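HpcH/HpaI aldolase (Desulfitobacterium hafniense, PDB 3QZ6) belongs to the HpcH/HpaI aldolase/citrate lyase family of TIM-barrel proteins and is built as an eight-stranded parallel barrel. Local coordinates at residues L234-G237 with D238-L242; R176-S179 with N180-I184. One frame throughout, in Å; residues are numbered along the deposited sequence.

Contact 1 (L234-G237 with D238-L242); sequences LWSG and DVAAL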
ATOM      1  N   LEU A 234     -13.038 -13.098   3.891  1.00 19.68           N
ATOM      2  CA  LEU A 234     -11.670 -12.643   3.682  1.00 20.07           C
ATOM      3  C   LEU A 234     -11.457 -12.354   2.200  1.00 24.91           C
ATOM      4  O   LEU A 234     -11.467 -13.266   1.378  1.00 27.00           O
ATOM      5  CB  LEU A 234     -10.697 -13.734   4.131  1.00 19.75           C
ATOM      6  CG  LEU A 234      -9.213 -13.368   4.049  1.00 22.39           C
ATOM      7  CD1 LEU A 234      -8.933 -12.177   4.944  1.00 14.84           C
ATOM      8  CD2 LEU A 234      -8.331 -14.560   4.451  1.00 20.99           C
ATOM      9  N   TRP A 235     -11.257 -11.087   1.857  1.00 22.96           N
ATOM     10  CA  TRP A 235     -11.203 -10.687   0.449  1.00 19.19           C
ATOM     11  C   TRP A 235      -9.894 -10.000   0.086  1.00 19.80           C
ATOM     12  O   TRP A 235      -9.521  -8.990   0.688  1.00 19.14           O
ATOM     13  CB  TRP A 235     -12.384  -9.766   0.101  1.00 22.31           C
ATOM     14  CG  TRP A 235     -12.199  -9.071  -1.219  1.00 23.04           C
ATOM     15  CD1 TRP A 235     -12.251  -9.640  -2.460  1.00 22.75           C
ATOM     16  CD2 TRP A 235     -11.913  -7.685  -1.425  1.00 25.16           C
ATOM     17  NE1 TRP A 235     -12.005  -8.690  -3.424  1.00 23.49           N
ATOM     18  CE2 TRP A 235     -11.797  -7.483  -2.812  1.00 22.33           C
ATOM     19  CE3 TRP A 235     -11.742  -6.595  -0.571  1.00 22.87           C
ATOM     20  CZ2 TRP A 235     -11.512  -6.237  -3.360  1.00 22.71           C
ATOM     21  CZ3 TRP A 235     -11.462  -5.358  -1.124  1.00 20.25           C
ATOM     22  CH2 TRP A 235     -11.359  -5.190  -2.498  1.00 20.37           C
ATOM     23  N   SER A 236      -9.198 -10.562  -0.893  1.00 21.58           N
ATOM     24  CA  SER A 236      -8.033  -9.911  -1.503  1.00 19.04           C
ATOM     25  C   SER A 236      -6.949  -9.526  -0.490  1.00 21.16           C
ATOM     26  O   SER A 236      -6.710 -10.244   0.490  1.00 23.84           O
ATOM     27  CB  SER A 236      -8.484  -8.687  -2.319  1.00 21.03           C
ATOM     28  OG  SER A 236      -7.431  -8.198  -3.137  1.00 24.93           O
ATOM     29  N   GLY A 237      -6.286  -8.398  -0.716  1.00 16.03           N
ATOM     30  CA  GLY A 237      -5.188  -8.003   0.158  1.00 18.50           C
ATOM     31  C   GLY A 237      -4.512  -6.738  -0.332  1.00 18.69           C
ATOM     32  O   GLY A 237      -4.803  -6.272  -1.433  1.00 17.48           O
ATOM     33  N   ASP A 238      -3.601  -6.189   0.468  1.00 15.31           N
ATOM     34  CA  ASP A 238      -2.964  -4.921   0.125  1.00 17.54           C
ATOM     35  C   ASP A 238      -2.193  -4.992  -1.190  1.00 17.36           C
ATOM     36  O   ASP A 238      -2.258  -4.075  -2.011  1.00 19.59           O
ATOM     37  CB  ASP A 238      -2.046  -4.438   1.263  1.00 13.88           C
ATOM     38  CG  ASP A 238      -0.933  -5.430   1.584  1.00 19.64           C
ATOM     39  OD1 ASP A 238      -1.116  -6.655   1.367  1.00 18.77           O
ATOM     40  OD2 ASP A 238       0.130  -4.986   2.061  1.00 21.15           O
ATOM     41  N   VAL A 239      -1.452  -6.070  -1.391  1.00 16.90           N
ATOM     42  CA  VAL A 239      -0.689  -6.213  -2.628  1.00 20.22           C
ATOM     43  C   VAL A 239      -1.595  -6.212  -3.862  1.00 20.63           C
ATOM     44  O   VAL A 239      -1.326  -5.505  -4.825  1.00 18.99           O
ATOM     45  CB  VAL A 239       0.178  -7.492  -2.618  1.00 22.04           C
ATOM     46  CG1 VAL A 239       0.830  -7.689  -3.975  1.00 18.32           C
ATOM     47  CG2 VAL A 239       1.256  -7.395  -1.521  1.00 17.79           C
ATOM     48  N   ALA A 240      -2.657  -7.012  -3.845  1.00 18.88           N
ATOM     49  CA  ALA A 240      -3.571  -7.049  -4.995  1.00 18.21           C
ATOM     50  C   ALA A 240      -4.200  -5.677  -5.218  1.00 21.98           C
ATOM     51  O   ALA A 240      -4.383  -5.248  -6.349  1.00 21.00           O
ATOM     52  CB  ALA A 240      -4.657  -8.111  -4.802  1.00 17.47           C
ATOM     53  N   ALA A 241      -4.521  -4.989  -4.127  1.00 22.41           N
ATOM     54  CA  ALA A 241      -5.072  -3.647  -4.218  1.00 24.55           C
ATOM     55  C   ALA A 241      -4.114  -2.732  -4.974  1.00 27.18           C
ATOM     56  O   ALA A 241      -4.504  -2.057  -5.923  1.00 23.96           O
ATOM     57  CB  ALA A 241      -5.364  -3.085  -2.805  1.00 18.35           C
ATOM     58  N   LEU A 242      -2.853  -2.714  -4.553  1.00 20.23           N
ATOM     59  CA  LEU A 242      -1.861  -1.856  -5.188  1.00 19.31           C
ATOM     60  C   LEU A 242      -1.599  -2.258  -6.639  1.00 21.55           C
ATOM     61  O   LEU A 242      -1.504  -1.399  -7.518  1.00 22.12           O
ATOM     62  CB  LEU A 242      -0.562  -1.850  -4.366  1.00 20.31           C
ATOM     63  CG  LEU A 242      -0.673  -1.064  -3.050  1.00 17.80           C
ATOM     64  CD1 LEU A 242       0.391  -1.486  -2.011  1.00 17.11           C
ATOM     65  CD2 LEU A 242      -0.586   0.440  -3.329  1.00 19.44           C
TER

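Contact 2 (R176-S179 with N180-I184); sequences RDLS and NDLGI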
ATOM      1  N   ARG A 176      -5.280 -21.962  -3.387  1.00 25.12           N
ATOM      2  CA  ARG A 176      -4.166 -22.265  -4.269  1.00 23.05           C
ATOM      3  C   ARG A 176      -3.525 -23.600  -3.895  1.00 27.07           C
ATOM      4  O   ARG A 176      -3.323 -24.461  -4.755  1.00 27.70           O
ATOM      5  CB  ARG A 176      -3.120 -21.147  -4.248  1.00 20.81           C
ATOM      6  CG  ARG A 176      -1.955 -21.376  -5.228  1.00 24.40           C
ATOM      7  CD  ARG A 176      -1.159 -20.089  -5.435  1.00 29.46           C
ATOM      8  NE  ARG A 176      -1.995 -19.070  -6.061  1.00 34.12           N
ATOM      9  CZ  ARG A 176      -1.929 -17.768  -5.792  1.00 39.91           C
ATOM     10  NH1 ARG A 176      -1.053 -17.311  -4.911  1.00 30.87           N
ATOM     11  NH2 ARG A 176      -2.737 -16.917  -6.416  1.00 38.86           N
ATOM     12  N   ASP A 177      -3.200 -23.773  -2.617  1.00 23.29           N
ATOM     13  CA  ASP A 177      -2.608 -25.033  -2.164  1.00 23.90           C
ATOM     14  C   ASP A 177      -3.595 -26.188  -2.334  1.00 27.13           C
ATOM     15  O   ASP A 177      -3.209 -27.289  -2.720  1.00 26.49           O
ATOM     16  CB  ASP A 177      -2.141 -24.950  -0.704  1.00 23.58           C
ATOM     17  CG  ASP A 177      -0.784 -24.241  -0.550  1.00 33.68           C
ATOM     18  OD1 ASP A 177       0.166 -24.558  -1.299  1.00 32.46           O
ATOM     19  OD2 ASP A 177      -0.670 -23.362   0.327  1.00 41.18           O
ATOM     20  N   LEU A 178      -4.865 -25.943  -2.035  1.00 22.56           N
ATOM     21  CA  LEU A 178      -5.864 -26.997  -2.161  1.00 23.71           C
ATOM     22  C   LEU A 178      -5.976 -27.441  -3.610  1.00 26.84           C
ATOM     23  O   LEU A 178      -5.969 -28.636  -3.902  1.00 23.91           O
ATOM     24  CB  LEU A 178      -7.223 -26.537  -1.648  1.00 21.24           C
ATOM     25  CG  LEU A 178      -8.356 -27.568  -1.717  1.00 29.76           C
ATOM     26  CD1 LEU A 178      -8.043 -28.810  -0.867  1.00 25.03           C
ATOM     27  CD2 LEU A 178      -9.665 -26.929  -1.268  1.00 29.91           C
ATOM     28  N   SER A 179      -6.073 -26.480  -4.524  1.00 27.84           N
ATOM     29  CA  SER A 179      -6.125 -26.813  -5.944  1.00 25.31           C
ATOM     30  C   SER A 179      -4.864 -27.582  -6.328  1.00 27.00           C
ATOM     31  O   SER A 179      -4.910 -28.502  -7.136  1.00 27.35           O
ATOM     32  CB  SER A 179      -6.296 -25.556  -6.811  1.00 25.96           C
ATOM     33  OG  SER A 179      -5.168 -24.696  -6.721  1.00 27.43           O
ATOM     34  N   ASN A 180      -3.738 -27.224  -5.723  1.00 25.97           N
ATOM     35  CA  ASN A 180      -2.507 -27.954  -5.987  1.00 26.22           C
ATOM     36  C   ASN A 180      -2.624 -29.392  -5.520  1.00 30.11           C
ATOM     37  O   ASN A 180      -2.209 -30.315  -6.223  1.00 27.10           O
ATOM     38  CB  ASN A 180      -1.289 -27.289  -5.335  1.00 21.98           C
ATOM     39  CG  ASN A 180       0.034 -27.852  -5.864  1.00 29.19           C
ATOM     40  OD1 ASN A 180       0.102 -28.371  -6.985  1.00 27.61           O
ATOM     41  ND2 ASN A 180       1.085 -27.737  -5.068  1.00 25.40           N
ATOM     42  N   ASP A 181      -3.197 -29.584  -4.334  1.00 29.91           N
ATOM     43  CA  ASP A 181      -3.334 -30.927  -3.786  1.00 30.92           C
ATOM     44  C   ASP A 181      -4.303 -31.767  -4.619  1.00 34.36           C
ATOM     45  O   ASP A 181      -4.217 -32.991  -4.622  1.00 29.49           O
ATOM     46  CB  ASP A 181      -3.788 -30.895  -2.324  1.00 30.40           C
ATOM     47  CG  ASP A 181      -3.353 -32.136  -1.551  1.00 34.38           C
ATOM     48  OD1 ASP A 181      -2.193 -32.568  -1.718  1.00 32.67           O
ATOM     49  OD2 ASP A 181      -4.163 -32.686  -0.778  1.00 29.81           O
ATOM     50  N   LEU A 182      -5.225 -31.108  -5.318  1.00 29.20           N
ATOM     51  CA  LEU A 182      -6.163 -31.804  -6.201  1.00 31.05           C
ATOM     52  C   LEU A 182      -5.552 -32.072  -7.574  1.00 34.71           C
ATOM     53  O   LEU A 182      -6.210 -32.617  -8.459  1.00 34.47           O
ATOM     54  CB  LEU A 182      -7.450 -30.991  -6.359  1.00 28.16           C
ATOM     55  CG  LEU A 182      -8.373 -31.003  -5.140  1.00 29.55           C
ATOM     56  CD1 LEU A 182      -9.281 -29.785  -5.148  1.00 27.31           C
ATOM     57  CD2 LEU A 182      -9.185 -32.318  -5.080  1.00 27.96           C
ATOM     58  N   GLY A 183      -4.297 -31.671  -7.752  1.00 35.76           N
ATOM     59  CA  GLY A 183      -3.611 -31.864  -9.016  1.00 33.55           C
ATOM     60  C   GLY A 183      -3.993 -30.848 -10.077  1.00 35.72           C
ATOM     61  O   GLY A 183      -3.632 -31.006 -11.237  1.00 35.38           O
ATOM     62  N   ILE A 184      -4.716 -29.801  -9.684  1.00 28.21           N
ATOM     63  CA  ILE A 184      -5.123 -28.753 -10.617  1.00 25.59           C
ATOM     64  C   ILE A 184      -4.705 -27.369 -10.099  1.00 29.63           C
ATOM     65  O   ILE A 184      -5.520 -26.455  -9.993  1.00 29.45           O
ATOM     66  CB  ILE A 184      -6.641 -28.775 -10.839  1.00 28.75           C
ATOM     67  CG1 ILE A 184      -7.365 -28.882  -9.496  1.00 28.70           C
ATOM     68  CG2 ILE A 184      -7.035 -29.967 -11.713  1.00 31.94           C
ATOM     69  CD1 ILE A 184      -8.869 -28.714  -9.586  1.00 25.62           C
TER
HETATM   70  O   HOH W   1       0.591 -26.906  -2.369  1.00 31.90           O

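Contact 1 (L234-G237 with D238-L242)
Gly237 and Ala241 join the end of a barrel strand to the first turn of the helix that follows it. Here the eighth strand of the TIM barrel runs into helix 238-254, and Gly237 is the N-cap of that helix. The axes of the two short segments lie at 56° to each other, and no loop separates strand from helix.

The backbone bond runs from Ala241 N to Gly237 O at 3.0 Å, with an N-H...O angle of 160°. The donor lies nearly in line with the carbonyl. The next bond of the helix, Leu242 N to Asp238 O, follows at 2.9 Å.

The carboxylate of Asp238 turns to the loop that follows strand 16-21. Its CG stands between the backbone N and the carbonyl carbon (chi1 60°). OD1 accepts from Asn22 N, and OD2 accepts from both Leu23 N and Val24 N. Three amide bonds thus fix the carboxylate. The side chain of Asp238 lies about 7 Å from a bound zinc ion.

Further side-chain contacts complete the turn. Ala241 CB sits 3.5 Å from Gly237 O. Ser236 CB lies 3.5 Å above the centre of one face of the Trp235 ring. Ser236 OG bonds to Tyr245 OH of the second subunit, and it also touches Ala240 CB at 3.2 Å.

Contact 2 (R176-S179 with N180-I184)
Asp181 N donates to Asp177 O at 2.8 Å, and Leu182 N donates to Leu178 O at 2.9 Å. With Asn180 N to Arg176 O at 3.0 Å, these bonds form the last turn of helix 175-181. Ile184 N then reaches back to Ser179 O at 2.9 Å. Leu182 N makes a weak second bond to the same oxygen.

A water bridges Asp177 and Asn180. It donates to Asp177 OD1 and accepts from Asn180 ND2. Asp181 OD2 accepts from Val153 N. Ser179 OG stands between its backbone N and carbonyl carbon (chi1 65°), which brings it back over the preceding turn. Arg176 O, at 2.7 Å from Ser179 OG, and Pro175 O are both within reach of its proton, and which takes it is unsettled. The hydroxyl accepts from Gly186 N.

Leu178 and Leu182 make the apolar contact. They lie side by side and point the same way, with Leu178 CG 4.2 Å from Leu182 CD1. Both rest on Cys196 of helix 191-207. Separately, Ile184 CG1 comes within 3.4 Å of Ser179 O.

Gly183 leaves the helix with a phi of 79°. With Ile184 N to Ser179 O and Gly183 N to Asn180 O (2.9 Å), this makes a Schellman motif.

Both contacts lie in the same TIM-barrel domain, around one eight-stranded parallel barrel. Contact 2 comes first along the chain, at the end of helix 175-181, which follows the sixth strand, 170-173. Contact 1 comes later, where the eighth strand, 232-237, passes into helix 238-254. Strand 210-215 lies between strands 170-173 and 232-237 in the barrel. The centres are 21 Å apart, and the nearest atoms are about 9 Å apart, so the contacts do not touch. One ends a helix and the other begins one. Contact 1 is buried and reaches the second subunit, whereas contact 2 is partly buried and meets no other chain of the assembly.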